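Local coordinates for tetratricopeptide TPR_2 repeat protein (Thermobaculum terrenum, PDB 5DJS) that is of unknown function but joins tetratricopeptide repeats to a two-domain GT-B fold of glycosyltransferase family 41, and binds uridine-5'-diphosphate, at residues G284-L288 with S450-W454; V265-A269 with F307-C311. The protein carries 1 engineered substitution. All blocks are in the same frame, centred on the assembly; numbering follows the deposited sequence.

Contact 1 (G284-L288 with S450-W454); sequences GDQHL and SLLRW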
loop_
_atom_site.group_PDB
_atom_site.type_symbol
_atom_site.label_atom_id
_atom_site.label_comp_id
_atom_site.label_asym_id
_atom_site.label_seq_id
_atom_site.Cartn_x
_atom_site.Cartn_y
_atom_site.Cartn_z
ATOM N N GLY A 284 7.217 13.439 2.652
ATOM C CA GLY A 284 7.610 12.936 1.328
ATOM C C GLY A 284 9.080 13.211 1.046
ATOM O O GLY A 284 9.936 13.055 1.931
ATOM N N ASP A 285 9.375 13.601 -0.193
ATOM C CA ASP A 285 10.723 14.057 -0.567
ATOM C C ASP A 285 10.688 14.934 -1.823
ATOM O O ASP A 285 9.620 15.125 -2.417
ATOM C CB ASP A 285 11.715 12.885 -0.676
ATOM C CG ASP A 285 11.586 12.087 -1.957
ATOM O OD1 ASP A 285 11.695 12.691 -3.050
ATOM O OD2 ASP A 285 11.457 10.842 -1.867
ATOM N N GLN A 286 11.842 15.465 -2.216
ATOM C CA GLN A 286 11.900 16.542 -3.218
ATOM C C GLN A 286 11.584 16.108 -4.639
ATOM O O GLN A 286 11.070 16.903 -5.418
ATOM C CB GLN A 286 13.261 17.221 -3.187
ATOM C CG GLN A 286 13.545 17.928 -1.880
ATOM C CD GLN A 286 14.920 18.552 -1.864
ATOM O OE1 GLN A 286 15.928 17.872 -2.099
ATOM N NE2 GLN A 286 14.979 19.850 -1.594
ATOM N N HIS A 287 11.896 14.858 -4.969
ATOM C CA HIS A 287 11.514 14.272 -6.256
ATOM C C HIS A 287 10.083 13.742 -6.222
ATOM O O HIS A 287 9.338 13.882 -7.201
ATOM C CB HIS A 287 12.473 13.152 -6.636
ATOM C CG HIS A 287 13.900 13.596 -6.757
ATOM N ND1 HIS A 287 14.264 14.786 -7.352
ATOM C CD2 HIS A 287 15.054 12.994 -6.381
ATOM C CE1 HIS A 287 15.580 14.905 -7.323
ATOM N NE2 HIS A 287 16.082 13.830 -6.739
ATOM N N LEU A 288 9.707 13.145 -5.092
ATOM C CA LEU A 288 8.386 12.535 -4.915
ATOM C C LEU A 288 7.215 13.518 -4.962
ATOM O O LEU A 288 6.157 13.169 -5.486
ATOM C CB LEU A 288 8.334 11.739 -3.598
ATOM C CG LEU A 288 7.066 10.916 -3.310
ATOM C CD1 LEU A 288 6.865 9.825 -4.350
ATOM C CD2 LEU A 288 7.122 10.302 -1.923
ATOM N N SER A 450 11.364 8.876 -7.984
ATOM C CA SER A 450 12.170 9.425 -6.890
ATOM C C SER A 450 13.318 8.490 -6.509
ATOM O O SER A 450 14.485 8.887 -6.539
ATOM C CB SER A 450 11.290 9.703 -5.664
ATOM O OG SER A 450 12.048 10.216 -4.579
ATOM N N LEU A 451 12.971 7.251 -6.163
ATOM C CA LEU A 451 13.951 6.206 -5.799
ATOM C C LEU A 451 15.122 6.194 -6.778
ATOM O O LEU A 451 16.273 6.307 -6.375
ATOM C CB LEU A 451 13.294 4.809 -5.781
ATOM C CG LEU A 451 13.891 3.645 -4.965
ATOM C CD1 LEU A 451 13.656 2.321 -5.677
ATOM C CD2 LEU A 451 15.373 3.776 -4.649
ATOM N N LEU A 452 14.799 6.076 -8.065
ATOM C CA LEU A 452 15.797 6.012 -9.127
ATOM C C LEU A 452 16.668 7.279 -9.206
ATOM O O LEU A 452 17.895 7.182 -9.327
ATOM C CB LEU A 452 15.120 5.734 -10.478
ATOM C CG LEU A 452 14.438 4.368 -10.664
ATOM C CD1 LEU A 452 13.728 4.331 -11.999
ATOM C CD2 LEU A 452 15.415 3.205 -10.568
ATOM N N ARG A 453 16.048 8.454 -9.124
ATOM C CA ARG A 453 16.801 9.714 -9.119
ATOM C C ARG A 453 17.796 9.788 -7.940
ATOM O O ARG A 453 18.970 10.101 -8.133
ATOM C CB ARG A 453 15.857 10.917 -9.091
ATOM C CG ARG A 453 15.135 11.175 -10.406
ATOM C CD ARG A 453 14.527 12.573 -10.447
ATOM N NE ARG A 453 13.825 12.838 -11.707
ATOM C CZ ARG A 453 14.405 13.101 -12.888
ATOM N NH1 ARG A 453 15.734 13.142 -13.032
ATOM N NH2 ARG A 453 13.635 13.325 -13.955
ATOM N N TRP A 454 17.328 9.455 -6.738
ATOM C CA TRP A 454 18.185 9.436 -5.540
ATOM C C TRP A 454 19.289 8.373 -5.566
ATOM O O TRP A 454 20.286 8.524 -4.865
ATOM C CB TRP A 454 17.352 9.245 -4.264
ATOM C CG TRP A 454 16.493 10.415 -3.899
ATOM C CD1 TRP A 454 15.138 10.424 -3.784
ATOM C CD2 TRP A 454 16.931 11.746 -3.590
ATOM N NE1 TRP A 454 14.697 11.677 -3.423
ATOM C CE2 TRP A 454 15.777 12.508 -3.290
ATOM C CE3 TRP A 454 18.186 12.369 -3.537
ATOM C CZ2 TRP A 454 15.837 13.866 -2.948
ATOM C CZ3 TRP A 454 18.250 13.720 -3.194
ATOM C CH2 TRP A 454 17.079 14.454 -2.904
#
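An Asx motif at Asp-285 meets Ser-450 and Trp-454 of helix 447-454 where the two Rossmann-like domains of the GT-B fold adjoin. Asp-285 closes strand 281-285 of one parallel sheet. The helix packs on strand 461-462 of the other. OD1 of Asp-285 accepts a hydrogen bond from the backbone N of Leu-288 at 2.9 Å, and a weak one from the N of His-287. These bonds hold the turn 286-288. From the other face of the carboxylate, Trp-454 NE1 reaches the same OD1 at 3.2 Å. That bond is nearly straight (175°) and lies in the indole plane, although it comes from well above the carboxylate. Ser-450 OG donates to Asp-285 OD2 at 2.8 Å, on the syn lone pair of that oxygen. In Ser-450 the hydroxyl lies anti to the backbone N (chi1 179°), on the side of Asp-285.

His-287 packs beside these bonds. Its CD2 lies over one face of the Trp-454 ring, offset toward the rim. The two rings meet obliquely, with centroids 4.3 Å apart and planes at 42°. Over one face of the imidazole lies the aliphatic part of Arg-453. Its CD is a CH-pi partner 3.9 Å from the centroid of the His-287 ring. The chain then runs on to a salt bridge between Arg-453 NE and Glu-439. The amide of Gln-286 is nearly coplanar with the indole, and its OE1 comes to the ring edge at Trp-454 CH2 (3.7 Å). Arg-446 NE also donates to the backbone O of His-287.

The buried carboxylate thus takes bonds from its own turn and the helix of the other domain, and a weak one from Tyr-308 N. Such donors would probably favour its ionised form and limit its rotation.

Contact 2 (V265-A269 with F307-C311); sequences VTWLA and FYLPC
The indole of Trp-267 ends at the backbone of Tyr-308. With CG anti to the backbone N (chi1 169°), the indole extends past CB and its NE1 edge comes up to segment 307-311. CD1 comes within 4.0 Å of Tyr-308 O. NE1 makes the key contact, donating to Tyr-308 O at 3.0 Å. The bond is almost straight (170° at the hydrogen) and runs nearly along the C=O axis. The oxygen lies in the ring plane, so the indole is held by its edge. Further out, CZ2 packs on Leu-309 CD2 at 4.2 Å.

Segment 265-269 takes in the last part of strand 263-266 and the loop beyond it, and segment 307-311 follows strand 300-304. Strand 281-285 runs between these two strands in the parallel sheet of one Rossmann-like domain, and Trp-267 also touches its Val-283. The contact therefore joins loops at the C-terminal ends of two strands that are not neighbours.

Leu-268 CB lies over one face of the indole, offset toward the rim. Leu-268 and Leu-309 cross at about a right angle; their closest methyl approach is modelled too short to interpret. The Tyr-308 ring has Leu-309 CG over its centre. Helix 176-187 covers the apolar side chains nearby, with Phe-180 touching both Leu-268 and Pro-310.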
loop_
_atom_site.group_PDB
_atom_site.type_symbol
_atom_site.label_atom_id
_atom_site.label_comp_id
_atom_site.label_asym_id
_atom_site.label_seq_id
_atom_site.Cartn_x
_atom_site.Cartn_y
_atom_site.Cartn_z
ATOM N N VAL A 265 1.253 13.388 11.801
ATOM C CA VAL A 265 2.007 13.160 10.568
ATOM C C VAL A 265 1.507 11.908 9.853
ATOM O O VAL A 265 1.268 10.870 10.491
ATOM C CB VAL A 265 3.496 12.912 10.890
ATOM C CG1 VAL A 265 4.303 12.652 9.626
ATOM C CG2 VAL A 265 4.097 14.073 11.662
ATOM N N THR A 266 1.381 11.986 8.529
ATOM C CA THR A 266 1.123 10.786 7.706
ATOM C C THR A 266 2.372 10.495 6.854
ATOM O O THR A 266 2.931 11.399 6.227
ATOM C CB THR A 266 -0.189 10.908 6.876
ATOM O OG1 THR A 266 -0.578 9.615 6.392
ATOM C CG2 THR A 266 -0.075 11.897 5.704
ATOM N N TRP A 267 2.819 9.243 6.866
ATOM C CA TRP A 267 4.080 8.850 6.230
ATOM C C TRP A 267 4.079 7.352 5.881
ATOM O O TRP A 267 3.444 6.545 6.585
ATOM C CB TRP A 267 5.270 9.168 7.158
ATOM C CG TRP A 267 6.575 8.557 6.695
ATOM C CD1 TRP A 267 7.314 8.925 5.606
ATOM C CD2 TRP A 267 7.274 7.465 7.298
ATOM N NE1 TRP A 267 8.429 8.131 5.495
ATOM C CE2 TRP A 267 8.429 7.227 6.522
ATOM C CE3 TRP A 267 7.042 6.669 8.426
ATOM C CZ2 TRP A 267 9.342 6.223 6.830
ATOM C CZ3 TRP A 267 7.954 5.661 8.737
ATOM C CH2 TRP A 267 9.089 5.449 7.939
ATOM N N LEU A 268 4.773 7.010 4.786
ATOM C CA LEU A 268 5.081 5.628 4.375
ATOM C C LEU A 268 4.071 5.034 3.395
ATOM O O LEU A 268 4.445 4.632 2.307
ATOM C CB LEU A 268 5.296 4.697 5.578
ATOM C CG LEU A 268 5.860 3.309 5.317
ATOM C CD1 LEU A 268 7.335 3.409 5.045
ATOM C CD2 LEU A 268 5.666 2.427 6.527
ATOM N N ALA A 269 2.802 4.993 3.778
ATOM C CA ALA A 269 1.741 4.425 2.944
ATOM C C ALA A 269 1.061 5.487 2.093
ATOM O O ALA A 269 0.493 5.173 1.047
ATOM C CB ALA A 269 0.710 3.712 3.816
ATOM N N PHE A 307 15.670 10.202 -0.389
ATOM C CA PHE A 307 14.492 9.379 -0.675
ATOM C C PHE A 307 13.621 9.258 0.578
ATOM O O PHE A 307 14.147 9.170 1.685
ATOM C CB PHE A 307 14.931 7.993 -1.177
ATOM C CG PHE A 307 13.801 7.115 -1.649
ATOM C CD1 PHE A 307 12.937 7.543 -2.658
ATOM C CD2 PHE A 307 13.613 5.840 -1.105
ATOM C CE1 PHE A 307 11.907 6.731 -3.099
ATOM C CE2 PHE A 307 12.583 5.023 -1.547
ATOM C CZ PHE A 307 11.731 5.468 -2.551
ATOM N N TYR A 308 12.295 9.255 0.408
ATOM C CA TYR A 308 11.374 9.294 1.558
ATOM C C TYR A 308 11.282 8.011 2.399
ATOM O O TYR A 308 10.498 7.979 3.337
ATOM C CB TYR A 308 9.974 9.747 1.115
ATOM C CG TYR A 308 9.051 8.664 0.549
ATOM C CD1 TYR A 308 9.377 7.954 -0.617
ATOM C CD2 TYR A 308 7.829 8.381 1.163
ATOM C CE1 TYR A 308 8.527 6.987 -1.132
ATOM C CE2 TYR A 308 6.971 7.418 0.650
ATOM C CZ TYR A 308 7.322 6.721 -0.494
ATOM O OH TYR A 308 6.466 5.769 -1.000
ATOM N N LEU A 309 12.068 6.979 2.077
ATOM C CA LEU A 309 12.059 5.711 2.801
ATOM C C LEU A 309 13.484 5.199 3.011
ATOM O O LEU A 309 14.384 5.594 2.268
ATOM C CB LEU A 309 11.295 4.673 1.986
ATOM C CG LEU A 309 9.858 5.007 1.603
ATOM C CD1 LEU A 309 9.319 3.985 0.628
ATOM C CD2 LEU A 309 9.002 5.017 2.839
ATOM N N PRO A 310 13.689 4.300 4.005
ATOM C CA PRO A 310 14.991 3.643 4.170
ATOM C C PRO A 310 15.201 2.467 3.196
ATOM O O PRO A 310 14.409 1.522 3.185
ATOM C CB PRO A 310 14.949 3.149 5.626
ATOM C CG PRO A 310 13.505 2.891 5.900
ATOM C CD PRO A 310 12.722 3.850 5.031
ATOM N N CYS A 311 16.282 2.529 2.418
ATOM C CA CYS A 311 16.603 1.554 1.356
ATOM C C CYS A 311 17.545 0.388 1.744
ATOM O O CYS A 311 17.913 -0.424 0.882
ATOM C CB CYS A 311 17.197 2.308 0.169
ATOM S SG CYS A 311 16.096 3.562 -0.514
#

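The two contacts adjoin, with centres about 11 Å apart. Asp-285 of contact 1 and Tyr-308 of contact 2 meet directly: Tyr-308 N gives a weak bond to Asp-285 OD2, at 2.9 Å. Phe-307 also packs on segment 450-454, with its CA 3.3 Å from Trp-454 CD1. Segment 307-311 therefore lies against both partners of contact 1. Strands 263-266 and 281-285 are neighbours in one sheet, while helix 447-454 brings in the other domain. Contact 2 is nearer the bound uridine-5'-diphosphate: the Tyr-308 side chain is about 8 Å away, the Leu-288 side chain about 12 Å. Tyr-308 and Leu-309 both touch Cys-422, which lines the uridine-5'-diphosphate pocket.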